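Local coordinates for designed protein 5L6HC3_1 (Synthetic construct, PDB 5IZS) that assembles into a homotrimer of two-helix subunits, designed de novo so that buried hydrogen-bond networks probably set the specificity of association, at residues C[55-58]-C[59-63]; C[28-31]-C[32-36]; C[67-70]-C[71-74]. All blocks are in the same frame, centred on the assembly; numbering follows the deposited sequence.

In the fold
Each subunit is a helical hairpin, helix 6-41 followed by helix 45-82, and three copies make up the bundle. Interaction 2 comes first along the chain, on helix 6-41; interactions 1 and 3 follow in that order on helix 45-82, their centres about 17 Å apart. Interactions 1 and 2 face each other across the hairpin, centres about 11 Å apart, where Ser59 packs on Leu28 and Leu31, and Ile62 on Leu31. Interaction 3 lies beyond the chain's centre from interaction 2, with about 25 Å between centres. All three touch the second subunit, but the polar network joining subunits runs through interactions 1 and 2, through Ser59, Gln29 and Asn32.

Interaction 1: C[55-58]-C[59-63]; sequences VKEE and SKRIV
Lys60 and Glu57 meet one turn apart on the outward face of helix 45-82. Leaving the backbone, Lys60 CB lies 3.6 Å from Lys56 O, on the side of the preceding turn. The chain first runs straight, CG being anti to the backbone N, and then bends at chi3 (74°), which swings CE to 3.8 Å from Glu57 OE1. At the tip, NZ gives Glu57 OE1 a hydrogen bond of 3.2 Å within a salt bridge, arriving on the syn side of the carboxylate and 26° out of its plane. Glu57 OE2 pairs with Arg61 NH1, completing a three-residue salt-bridge network, although the modelled distance on that branch is implausibly short and its detail doubtful. On the inward face, Ser59 OG donates back to Val55 O at 2.9 Å, from above the carbonyl plane, while Ser59 N reaches the same oxygen at 2.7 Å from the opposite face. Two donors therefore grip one buried carbonyl. Ser59 OG is also hydrogen-bonded to Gln29 NE2 of the second subunit. Such a division, i to i+3 and i+4 ion pairs outside and a network serine inside, is typical of an amphipathic helix in a designed helical bundle.

Interaction 2: C[28-31]-C[32-36]; sequences LQEL and NIDLV
Ile33 lays its CG1-CD1 arm back over the preceding turn of helix 6-41, the inner helix of a trimeric helical bundle. CG1 stands anti to the carbonyl carbon (chi1 -62°), which brings it to 3.2 Å from Gln29 O, and CD1 continues between two polar side chains. Gln29 runs past this methyl, its NE2 4.0 Å from Ile33 CD1, whereas a bend at chi2 brings Glu30 OE2 to 3.6 Å from the same atom. Next to Ile33 in the chain, Leu28 O lies over the face of the Asn32 amide, 3.3 Å from Asn32 CG, but the amide makes its polar bonds elsewhere. Asn32 ND2 donates to Gln29 OE1 of the second subunit, while Gln29 OE1 accepts from Asn32 ND2 of the third subunit. Gln29 NE2 is further bonded to Ser59 OG of the third subunit. Repeated round the trimer, these bonds link the buried amides of all three chains into the kind of network for which the protein was designed, and probably fix the rotation of each amide. On the more exposed side, Asp34 OD2 lies 2.9 Å from Glu30 O; both are acceptors, so this is no hydrogen bond, and the Asp34 carboxylate instead forms a salt bridge with Arg37. Arg37 probably offsets the negative charge here, where Glu30 OE1 lies 4.3 Å from Asp34 OD1.

Interaction 3: C[67-70]-C[71-74]; sequences EEEI and RRAK
Bends at chi2 in Glu68 (42°) and Glu69 (82°) turn both carboxylates along helix 45-82, toward the arginines three residues on. Each makes an i to i+3 ion pair on this helix, which belongs to a helical hairpin in the trimeric bundle; Glu68 and Arg71 pair on the exposed side, whereas Glu69 packs against Leu17 and Lys20 of helix 6-41. The two pairs differ in how the arginine reaches its partner. Arg71 stays extended from CG to NE, and its NH1 makes a long salt bridge, 3.7 Å from Glu68 OE1; the carboxylate and guanidinium planes are turned 82° apart, and CD of the same arginine runs 3.9 Å from that oxygen. Arg72 instead bends at chi3, bringing a face of its guanidinium to Glu69 OE1. That oxygen stands well out of the guanidinium plane, so no N-H points at it and the salt bridge rests on charge alone. Arg72 NE has a further salt bridge to Glu76, which probably helps to hold the guanidinium in this position.

The buried side of the helix is formed by Ile70 and Ala73. They pack on Leu17 of helix 6-41, and they also touch Arg19 and Ile15, respectively, of the second subunit. Within the turn, Ala73 N donates to Glu69 O at 2.9 Å and Lys74 N to Ile70 O at 2.9 Å. Over the Arg72 face, Glu69 OE1 is nearly equidistant from two nitrogens, 3.3 Å from Arg72 NH2 and 3.4 Å from Arg72 NE.

Interaction 1: C[55-58]-C[59-63]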
ATOM      1  N   VAL C  55       3.364  -6.808  16.041  1.00 29.19           N
ATOM      2  CA  VAL C  55       3.049  -6.464  14.656  1.00 28.06           C
ATOM      3  C   VAL C  55       2.644  -4.994  14.538  1.00 28.27           C
ATOM      4  O   VAL C  55       3.022  -4.312  13.584  1.00 26.67           O
ATOM      5  CB  VAL C  55       1.926  -7.370  14.098  1.00 28.54           C
ATOM      6  CG1 VAL C  55       1.319  -6.787  12.826  1.00 24.71           C
ATOM      7  CG2 VAL C  55       2.463  -8.770  13.845  1.00 30.31           C
ATOM      8  N   LYS C  56       1.891  -4.509  15.523  1.00 30.88           N
ATOM      9  CA  LYS C  56       1.440  -3.121  15.533  1.00 34.78           C
ATOM     10  C   LYS C  56       2.612  -2.141  15.575  1.00 32.12           C
ATOM     11  O   LYS C  56       2.641  -1.164  14.828  1.00 33.69           O
ATOM     12  CB  LYS C  56       0.511  -2.865  16.720  1.00 37.79           C
ATOM     13  CG  LYS C  56       0.099  -1.410  16.862  1.00 39.50           C
ATOM     14  CD  LYS C  56      -0.965  -1.215  17.929  1.00 42.91           C
ATOM     15  CE  LYS C  56      -1.385   0.248  18.024  1.00 47.09           C
ATOM     16  NZ  LYS C  56      -2.466   0.472  19.026  1.00 51.25           N
ATOM     17  N   GLU C  57       3.573  -2.412  16.452  1.00 32.42           N
ATOM     18  CA  GLU C  57       4.761  -1.576  16.583  1.00 37.67           C
ATOM     19  C   GLU C  57       5.624  -1.658  15.327  1.00 34.29           C
ATOM     20  O   GLU C  57       6.160  -0.650  14.866  1.00 31.86           O
ATOM     21  CB  GLU C  57       5.566  -1.992  17.817  1.00 44.80           C
ATOM     22  CG  GLU C  57       7.002  -1.490  17.849  1.00 55.65           C
ATOM     23  CD  GLU C  57       7.107   0.006  18.082  1.00 67.07           C
ATOM     24  OE1 GLU C  57       6.117   0.619  18.531  1.00 69.93           O
ATOM     25  OE2 GLU C  57       8.190   0.566  17.816  1.00 70.37           O
ATOM     26  N   GLU C  58       5.740  -2.860  14.770  1.00 33.20           N
ATOM     27  CA  GLU C  58       6.496  -3.075  13.539  1.00 30.30           C
ATOM     28  C   GLU C  58       5.832  -2.380  12.351  1.00 27.89           C
ATOM     29  O   GLU C  58       6.510  -1.793  11.508  1.00 22.83           O
ATOM     30  CB  GLU C  58       6.651  -4.571  13.261  1.00 25.77           C
ATOM     31  CG  GLU C  58       7.816  -5.217  14.001  1.00 30.78           C
ATOM     32  CD  GLU C  58       7.660  -6.721  14.166  1.00 38.99           C
ATOM     33  OE1 GLU C  58       6.723  -7.297  13.573  1.00 38.77           O
ATOM     34  OE2 GLU C  58       8.470  -7.327  14.901  1.00 41.89           O
ATOM     35  N   SER C  59       4.505  -2.438  12.297  1.00 28.84           N
ATOM     36  CA  SER C  59       3.760  -1.785  11.224  1.00 26.44           C
ATOM     37  C   SER C  59       3.894  -0.262  11.282  1.00 26.79           C
ATOM     38  O   SER C  59       4.003   0.396  10.245  1.00 25.49           O
ATOM     39  CB  SER C  59       2.282  -2.182  11.274  1.00 23.01           C
ATOM     40  OG  SER C  59       2.109  -3.549  10.937  1.00 20.76           O
ATOM     41  N   LYS C  60       3.889   0.291  12.493  1.00 22.79           N
ATOM     42  CA  LYS C  60       4.017   1.735  12.677  1.00 30.89           C
ATOM     43  C   LYS C  60       5.378   2.235  12.203  1.00 28.85           C
ATOM     44  O   LYS C  60       5.470   3.283  11.567  1.00 24.01           O
ATOM     45  CB  LYS C  60       3.804   2.121  14.143  1.00 41.61           C
ATOM     46  CG  LYS C  60       3.822   3.630  14.398  1.00 52.72           C
ATOM     47  CD  LYS C  60       3.567   3.960  15.864  1.00 59.25           C
ATOM     48  CE  LYS C  60       4.776   3.642  16.731  1.00 63.98           C
ATOM     49  NZ  LYS C  60       4.375   3.262  18.115  1.00 68.24           N
ATOM     50  N   ARG C  61       6.432   1.481  12.512  1.00 27.67           N
ATOM     51  CA  ARG C  61       7.784   1.852  12.102  1.00 31.01           C
ATOM     52  C   ARG C  61       7.913   1.882  10.583  1.00 26.60           C
ATOM     53  O   ARG C  61       8.506   2.799  10.023  1.00 23.69           O
ATOM     54  CB  ARG C  61       8.818   0.893  12.693  1.00 36.57           C
ATOM     55  CG  ARG C  61       9.670   1.515  13.786  1.00 48.19           C
ATOM     56  CD  ARG C  61      10.851   0.627  14.136  1.00 66.21           C
ATOM     57  NE  ARG C  61      10.427  -0.725  14.482  1.00 65.50           N
ATOM     58  CZ  ARG C  61       9.747  -1.031  15.581  1.00 68.05           C
ATOM     59  NH1 ARG C  61       9.404  -0.076  16.435  1.00 69.57           N
ATOM     60  NH2 ARG C  61       9.404  -2.289  15.820  1.00 67.22           N
ATOM     61  N   ILE C  62       7.344   0.877   9.927  1.00 26.94           N
ATOM     62  CA  ILE C  62       7.372   0.785   8.471  1.00 22.00           C
ATOM     63  C   ILE C  62       6.665   1.971   7.817  1.00 22.26           C
ATOM     64  O   ILE C  62       7.177   2.560   6.864  1.00 26.30           O
ATOM     65  CB  ILE C  62       6.735  -0.533   8.001  1.00 23.04           C
ATOM     66  CG1 ILE C  62       7.727  -1.678   8.204  1.00 24.01           C
ATOM     67  CG2 ILE C  62       6.327  -0.454   6.540  1.00 16.88           C
ATOM     68  CD1 ILE C  62       7.070  -3.004   8.475  1.00 20.95           C
ATOM     69  N   VAL C  63       5.499   2.327   8.343  1.00 19.38           N
ATOM     70  CA  VAL C  63       4.762   3.485   7.854  1.00 21.55           C
ATOM     71  C   VAL C  63       5.567   4.766   8.057  1.00 29.11           C
ATOM     72  O   VAL C  63       5.667   5.591   7.147  1.00 26.01           O
ATOM     73  CB  VAL C  63       3.390   3.615   8.548  1.00 25.35           C
ATOM     74  CG1 VAL C  63       2.865   5.048   8.472  1.00 24.38           C
ATOM     75  CG2 VAL C  63       2.398   2.638   7.932  1.00 24.41           C
TER

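Interaction 2: C[28-31]-C[32-36]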
ATOM      1  N   LEU C  28       4.356  -5.046   5.086  1.00 26.26           N
ATOM      2  CA  LEU C  28       3.150  -5.069   5.906  1.00 22.73           C
ATOM      3  C   LEU C  28       2.303  -6.304   5.604  1.00 27.98           C
ATOM      4  O   LEU C  28       1.764  -6.937   6.511  1.00 26.79           O
ATOM      5  CB  LEU C  28       2.333  -3.795   5.687  1.00 14.34           C
ATOM      6  CG  LEU C  28       2.992  -2.496   6.161  1.00 21.33           C
ATOM      7  CD1 LEU C  28       2.234  -1.286   5.633  1.00 23.85           C
ATOM      8  CD2 LEU C  28       3.089  -2.453   7.683  1.00 17.65           C
ATOM      9  N   GLN C  29       2.199  -6.647   4.324  1.00 28.86           N
ATOM     10  CA  GLN C  29       1.433  -7.814   3.906  1.00 25.66           C
ATOM     11  C   GLN C  29       1.979  -9.088   4.550  1.00 27.22           C
ATOM     12  O   GLN C  29       1.217  -9.961   4.966  1.00 26.00           O
ATOM     13  CB  GLN C  29       1.444  -7.938   2.382  1.00 22.05           C
ATOM     14  CG  GLN C  29       0.631  -9.103   1.845  1.00 25.23           C
ATOM     15  CD  GLN C  29      -0.858  -8.941   2.079  1.00 32.74           C
ATOM     16  OE1 GLN C  29      -1.332  -7.859   2.432  1.00 37.81           O
ATOM     17  NE2 GLN C  29      -1.607 -10.020   1.883  1.00 34.70           N
ATOM     18  N   GLU C  30       3.302  -9.180   4.647  1.00 29.03           N
ATOM     19  CA  GLU C  30       3.944 -10.335   5.263  1.00 32.32           C
ATOM     20  C   GLU C  30       3.783 -10.334   6.777  1.00 29.08           C
ATOM     21  O   GLU C  30       3.736 -11.393   7.399  1.00 28.94           O
ATOM     22  CB  GLU C  30       5.424 -10.389   4.894  1.00 34.31           C
ATOM     23  CG  GLU C  30       5.675 -11.049   3.552  1.00 43.90           C
ATOM     24  CD  GLU C  30       5.049 -12.430   3.467  1.00 47.44           C
ATOM     25  OE1 GLU C  30       5.327 -13.266   4.353  1.00 48.94           O
ATOM     26  OE2 GLU C  30       4.268 -12.672   2.522  1.00 47.91           O
ATOM     27  N   LEU C  31       3.703  -9.143   7.366  1.00 28.19           N
ATOM     28  CA  LEU C  31       3.430  -9.013   8.793  1.00 26.61           C
ATOM     29  C   LEU C  31       2.028  -9.522   9.107  1.00 24.41           C
ATOM     30  O   LEU C  31       1.813 -10.209  10.104  1.00 20.09           O
ATOM     31  CB  LEU C  31       3.573  -7.559   9.249  1.00 27.59           C
ATOM     32  CG  LEU C  31       4.978  -6.966   9.337  1.00 29.15           C
ATOM     33  CD1 LEU C  31       4.899  -5.545   9.866  1.00 20.84           C
ATOM     34  CD2 LEU C  31       5.858  -7.825  10.230  1.00 28.45           C
ATOM     35  N   ASN C  32       1.079  -9.182   8.239  1.00 22.51           N
ATOM     36  CA  ASN C  32      -0.316  -9.566   8.427  1.00 22.85           C
ATOM     37  C   ASN C  32      -0.543 -11.074   8.317  1.00 24.67           C
ATOM     38  O   ASN C  32      -1.315 -11.648   9.082  1.00 28.46           O
ATOM     39  CB  ASN C  32      -1.204  -8.840   7.417  1.00 23.01           C
ATOM     40  CG  ASN C  32      -1.260  -7.341   7.659  1.00 28.89           C
ATOM     41  OD1 ASN C  32      -0.850  -6.853   8.713  1.00 36.78           O
ATOM     42  ND2 ASN C  32      -1.778  -6.603   6.683  1.00 30.09           N
ATOM     43  N   ILE C  33       0.139 -11.709   7.367  1.00 24.38           N
ATOM     44  CA  ILE C  33       0.020 -13.150   7.160  1.00 25.03           C
ATOM     45  C   ILE C  33       0.656 -13.926   8.314  1.00 27.53           C
ATOM     46  O   ILE C  33       0.126 -14.946   8.756  1.00 29.25           O
ATOM     47  CB  ILE C  33       0.663 -13.572   5.824  1.00 24.78           C
ATOM     48  CG1 ILE C  33      -0.069 -12.905   4.658  1.00 26.29           C
ATOM     49  CG2 ILE C  33       0.633 -15.085   5.652  1.00 24.77           C
ATOM     50  CD1 ILE C  33       0.728 -12.887   3.372  1.00 24.21           C
ATOM     51  N   ASP C  34       1.791 -13.429   8.802  1.00 31.59           N
ATOM     52  CA  ASP C  34       2.466 -14.020   9.956  1.00 29.96           C
ATOM     53  C   ASP C  34       1.601 -13.930  11.214  1.00 24.15           C
ATOM     54  O   ASP C  34       1.542 -14.873  12.004  1.00 18.49           O
ATOM     55  CB  ASP C  34       3.814 -13.337  10.206  1.00 35.28           C
ATOM     56  CG  ASP C  34       4.823 -13.598   9.096  1.00 42.60           C
ATOM     57  OD1 ASP C  34       4.707 -14.634   8.406  1.00 42.91           O
ATOM     58  OD2 ASP C  34       5.733 -12.759   8.911  1.00 49.22           O
ATOM     59  N   LEU C  35       0.929 -12.795  11.390  1.00 24.09           N
ATOM     60  CA  LEU C  35       0.067 -12.586  12.551  1.00 20.20           C
ATOM     61  C   LEU C  35      -1.124 -13.540  12.526  1.00 24.35           C
ATOM     62  O   LEU C  35      -1.531 -14.061  13.564  1.00 27.99           O
ATOM     63  CB  LEU C  35      -0.418 -11.135  12.609  1.00 18.39           C
ATOM     64  CG  LEU C  35      -1.329 -10.763  13.781  1.00 25.92           C
ATOM     65  CD1 LEU C  35      -0.619 -10.993  15.108  1.00 27.29           C
ATOM     66  CD2 LEU C  35      -1.804  -9.319  13.662  1.00 22.19           C
ATOM     67  N   VAL C  36      -1.673 -13.770  11.339  1.00 21.23           N
ATOM     68  CA  VAL C  36      -2.781 -14.705  11.174  1.00 23.07           C
ATOM     69  C   VAL C  36      -2.308 -16.145  11.370  1.00 24.47           C
ATOM     70  O   VAL C  36      -3.023 -16.967  11.945  1.00 23.23           O
ATOM     71  CB  VAL C  36      -3.444 -14.556   9.790  1.00 22.65           C
ATOM     72  CG1 VAL C  36      -4.529 -15.602   9.595  1.00 15.04           C
ATOM     73  CG2 VAL C  36      -4.018 -13.159   9.633  1.00 26.70           C
TER

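Interaction 3: C[67-70]-C[71-74]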
ATOM      1  N   GLU C  67       6.944   7.492   5.438  1.00 21.58           N
ATOM      2  CA  GLU C  67       6.627   8.912   5.582  1.00 29.50           C
ATOM      3  C   GLU C  67       7.897   9.753   5.514  1.00 30.74           C
ATOM      4  O   GLU C  67       7.895  10.865   4.990  1.00 30.42           O
ATOM      5  CB  GLU C  67       5.900   9.177   6.902  1.00 37.64           C
ATOM      6  CG  GLU C  67       4.500   8.600   6.986  1.00 42.57           C
ATOM      7  CD  GLU C  67       3.937   8.635   8.394  1.00 46.63           C
ATOM      8  OE1 GLU C  67       4.716   8.867   9.342  1.00 50.72           O
ATOM      9  OE2 GLU C  67       2.714   8.433   8.552  1.00 45.75           O
ATOM     10  N   GLU C  68       8.985   9.202   6.042  1.00 29.81           N
ATOM     11  CA  GLU C  68      10.253   9.909   6.105  1.00 35.25           C
ATOM     12  C   GLU C  68      10.897  10.016   4.725  1.00 30.43           C
ATOM     13  O   GLU C  68      11.490  11.037   4.383  1.00 25.12           O
ATOM     14  CB  GLU C  68      11.194   9.210   7.086  1.00 44.26           C
ATOM     15  CG  GLU C  68      12.364  10.070   7.514  1.00 59.13           C
ATOM     16  CD  GLU C  68      11.949  11.497   7.806  1.00 68.75           C
ATOM     17  OE1 GLU C  68      10.987  11.703   8.577  1.00 72.94           O
ATOM     18  OE2 GLU C  68      12.585  12.416   7.257  1.00 74.97           O
ATOM     19  N   GLU C  69      10.760   8.956   3.937  1.00 30.00           N
ATOM     20  CA  GLU C  69      11.258   8.923   2.566  1.00 29.35           C
ATOM     21  C   GLU C  69      10.484   9.898   1.676  1.00 26.63           C
ATOM     22  O   GLU C  69      11.043  10.495   0.755  1.00 28.04           O
ATOM     23  CB  GLU C  69      11.176   7.495   2.023  1.00 30.21           C
ATOM     24  CG  GLU C  69      10.916   7.368   0.535  1.00 37.60           C
ATOM     25  CD  GLU C  69      12.167   7.518  -0.311  1.00 45.72           C
ATOM     26  OE1 GLU C  69      13.121   8.197   0.125  1.00 52.50           O
ATOM     27  OE2 GLU C  69      12.196   6.942  -1.418  1.00 44.08           O
ATOM     28  N   ILE C  70       9.197  10.066   1.966  1.00 25.51           N
ATOM     29  CA  ILE C  70       8.368  11.023   1.240  1.00 26.15           C
ATOM     30  C   ILE C  70       8.823  12.452   1.542  1.00 33.67           C
ATOM     31  O   ILE C  70       8.880  13.294   0.645  1.00 31.75           O
ATOM     32  CB  ILE C  70       6.875  10.843   1.587  1.00 27.06           C
ATOM     33  CG1 ILE C  70       6.316   9.606   0.881  1.00 26.35           C
ATOM     34  CG2 ILE C  70       6.064  12.069   1.183  1.00 29.16           C
ATOM     35  CD1 ILE C  70       4.883   9.298   1.235  1.00 23.00           C
ATOM     36  N   ARG C  71       9.160  12.714   2.804  1.00 35.47           N
ATOM     37  CA  ARG C  71       9.703  14.014   3.193  1.00 38.95           C
ATOM     38  C   ARG C  71      11.039  14.262   2.496  1.00 34.55           C
ATOM     39  O   ARG C  71      11.390  15.406   2.209  1.00 30.98           O
ATOM     40  CB  ARG C  71       9.878  14.115   4.714  1.00 43.40           C
ATOM     41  CG  ARG C  71       8.608  14.463   5.482  1.00 50.58           C
ATOM     42  CD  ARG C  71       8.880  14.596   6.979  1.00 62.44           C
ATOM     43  NE  ARG C  71       7.645  14.596   7.763  1.00 72.35           N
ATOM     44  CZ  ARG C  71       7.595  14.471   9.085  1.00 78.76           C
ATOM     45  NH1 ARG C  71       8.713  14.334   9.787  1.00 80.66           N
ATOM     46  NH2 ARG C  71       6.424  14.478   9.709  1.00 80.71           N
ATOM     47  N   ARG C  72      11.781  13.193   2.224  1.00 35.88           N
ATOM     48  CA  ARG C  72      13.050  13.334   1.518  1.00 39.50           C
ATOM     49  C   ARG C  72      12.798  13.693   0.067  1.00 30.69           C
ATOM     50  O   ARG C  72      13.421  14.610  -0.463  1.00 28.76           O
ATOM     51  CB  ARG C  72      13.887  12.063   1.591  1.00 36.16           C
ATOM     52  CG  ARG C  72      15.377  12.318   1.432  1.00 37.77           C
ATOM     53  CD  ARG C  72      16.171  11.033   1.575  1.00 44.78           C
ATOM     54  NE  ARG C  72      15.940  10.112   0.468  1.00 47.36           N
ATOM     55  CZ  ARG C  72      16.552   8.940   0.344  1.00 48.56           C
ATOM     56  NH1 ARG C  72      17.431   8.553   1.260  1.00 50.03           N
ATOM     57  NH2 ARG C  72      16.293   8.157  -0.693  1.00 47.41           N
ATOM     58  N   ALA C  73      11.892  12.954  -0.572  1.00 31.03           N
ATOM     59  CA  ALA C  73      11.516  13.219  -1.959  1.00 31.13           C
ATOM     60  C   ALA C  73      11.014  14.651  -2.141  1.00 32.21           C
ATOM     61  O   ALA C  73      11.399  15.328  -3.093  1.00 29.72           O
ATOM     62  CB  ALA C  73      10.466  12.224  -2.420  1.00 24.29           C
ATOM     63  N   LYS C  74      10.166  15.104  -1.221  1.00 33.96           N
ATOM     64  CA  LYS C  74       9.669  16.478  -1.226  1.00 34.40           C
ATOM     65  C   LYS C  74      10.799  17.503  -1.116  1.00 31.17           C
ATOM     66  O   LYS C  74      10.829  18.481  -1.863  1.00 29.53           O
ATOM     67  CB  LYS C  74       8.668  16.689  -0.089  1.00 34.54           C
ATOM     68  CG  LYS C  74       8.339  18.151   0.181  1.00 38.39           C
ATOM     69  CD  LYS C  74       7.221  18.299   1.203  1.00 47.15           C
ATOM     70  CE  LYS C  74       5.857  18.333   0.531  1.00 56.88           C
ATOM     71  NZ  LYS C  74       4.748  18.084   1.495  1.00 64.62           N
TER